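Local coordinates for protein geranyltranstransferase (Legionella pneumophila subsp. pneumophila, PDB 3LOM) that probably condenses isopentenyl diphosphate with allylic diphosphates, in a magnesium-dependent manner, to make farnesyl or geranylgeranyl diphosphate, at residues 129-132 against 133-137. Sequence-based numbering, arbitrary orientation.
Sequences EVLL and MRLSP
The hydroxyl of S136 donates to the carbonyl of L132 at an OG to O distance of 2.7 Å, arriving nearly in line with the C=O bond. This is a serine side chain bonded to the carbonyl four residues back, in helix 113-135 and what follows it, within the all-helical fold of the FPP/GGPP synthase family. The torsion places OG beside the backbone N of S136 (chi1 -72°), which brings it into line with the carbonyl one turn earlier. Upstream run three i to i-4 helical bonds. M133 N to E129 O, at 2.9 Å, is almost straight, whereas those from R134 N to V130 O and from L135 N to L131 O are each 3.2 Å long and bent to 149° at the hydrogen.

Around this backbone the side chains diverge to different neighbours. In the conformer described, one of two modelled for M133, CG sits between the backbone N and the carbonyl carbon (chi1 69°), which puts M133 CG 3.3 Å from E129 O; the extended thioether then runs across the E129 side chain, a tentative contact with M133 SD 3.9 Å from E129 CG. E129, L132, M133 and S136 pack against the second subunit, on V152, Q149 and V145 of that chain, so this side of the 129-136 segment faces the dimer partner. V130 and R134 turn to I74 of helix 69-91 and L27 of helix 5-28, and the arginine forms a salt bridge from NH2 to E30 OE1. L131 and L135 face helices 69-91 and 141-155 together. Their isobutyl groups point the same way, side by side, and L131 CD2 meets L135 CD1 at 3.9 Å.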
# COMPACT_ATOMS: atom_id res chain seq x y z
N GLU A 129 8.30 1.13 -1.80
CA GLU A 129 9.66 0.52 -1.82
C GLU A 129 10.61 1.28 -2.74
O GLU A 129 11.71 1.64 -2.34
CB GLU A 129 9.60 -0.96 -2.24
CG GLU A 129 10.94 -1.72 -2.12
CD GLU A 129 10.77 -3.23 -1.91
OE1 GLU A 129 11.74 -3.86 -1.44
OE2 GLU A 129 9.69 -3.78 -2.19
N VAL A 130 10.16 1.52 -3.97
CA VAL A 130 10.90 2.28 -4.98
C VAL A 130 11.28 3.69 -4.49
O VAL A 130 12.42 4.12 -4.70
CB VAL A 130 10.09 2.36 -6.31
CG1 VAL A 130 10.74 3.30 -7.32
CG2 VAL A 130 9.94 0.97 -6.90
N LEU A 131 10.34 4.38 -3.84
CA LEU A 131 10.62 5.70 -3.28
C LEU A 131 11.71 5.62 -2.23
O LEU A 131 12.70 6.34 -2.31
CB LEU A 131 9.37 6.34 -2.68
CG LEU A 131 8.31 6.89 -3.64
CD1 LEU A 131 7.05 7.24 -2.86
CD2 LEU A 131 8.79 8.07 -4.45
N LEU A 132 11.55 4.72 -1.27
CA LEU A 132 12.49 4.60 -0.16
C LEU A 132 13.91 4.14 -0.52
O LEU A 132 14.87 4.75 -0.04
CB LEU A 132 11.92 3.71 0.94
CG LEU A 132 10.64 4.16 1.64
CD1 LEU A 132 10.33 3.16 2.72
CD2 LEU A 132 10.73 5.59 2.20
N MET A 133 14.07 3.09 -1.33
CA MET A 133 15.40 2.57 -1.66
C MET A 133 16.15 3.39 -2.72
O MET A 133 17.37 3.58 -2.62
CB MET A 133 15.38 1.06 -1.98
CG MET A 133 14.70 0.64 -3.30
SD MET A 133 14.52 -1.15 -3.50
CE MET A 133 13.62 -1.20 -5.05
N ARG A 134 15.43 3.88 -3.73
CA ARG A 134 16.05 4.60 -4.85
C ARG A 134 16.32 6.09 -4.63
O ARG A 134 17.26 6.63 -5.21
CB ARG A 134 15.26 4.39 -6.16
CG ARG A 134 15.12 2.94 -6.60
CD ARG A 134 16.44 2.37 -7.11
NE ARG A 134 16.34 0.94 -7.41
CZ ARG A 134 15.99 0.44 -8.60
NH1 ARG A 134 15.69 1.25 -9.61
NH2 ARG A 134 15.93 -0.87 -8.77
N LEU A 135 15.51 6.75 -3.80
CA LEU A 135 15.72 8.18 -3.50
C LEU A 135 16.80 8.42 -2.45
O LEU A 135 17.43 9.48 -2.44
CB LEU A 135 14.42 8.87 -3.06
CG LEU A 135 13.31 9.16 -4.07
CD1 LEU A 135 12.10 9.72 -3.36
CD2 LEU A 135 13.76 10.09 -5.18
N SER A 136 17.01 7.44 -1.57
CA SER A 136 17.93 7.55 -0.44
C SER A 136 19.42 7.79 -0.74
O SER A 136 20.10 8.44 0.06
CB SER A 136 17.77 6.36 0.50
OG SER A 136 16.55 6.45 1.20
N PRO A 137 19.95 7.27 -1.87
CA PRO A 137 21.31 7.75 -2.16
C PRO A 137 21.35 9.14 -2.81
O PRO A 137 22.40 9.78 -2.81
CB PRO A 137 21.86 6.69 -3.14
CG PRO A 137 20.92 5.53 -3.05
CD PRO A 137 19.59 6.13 -2.74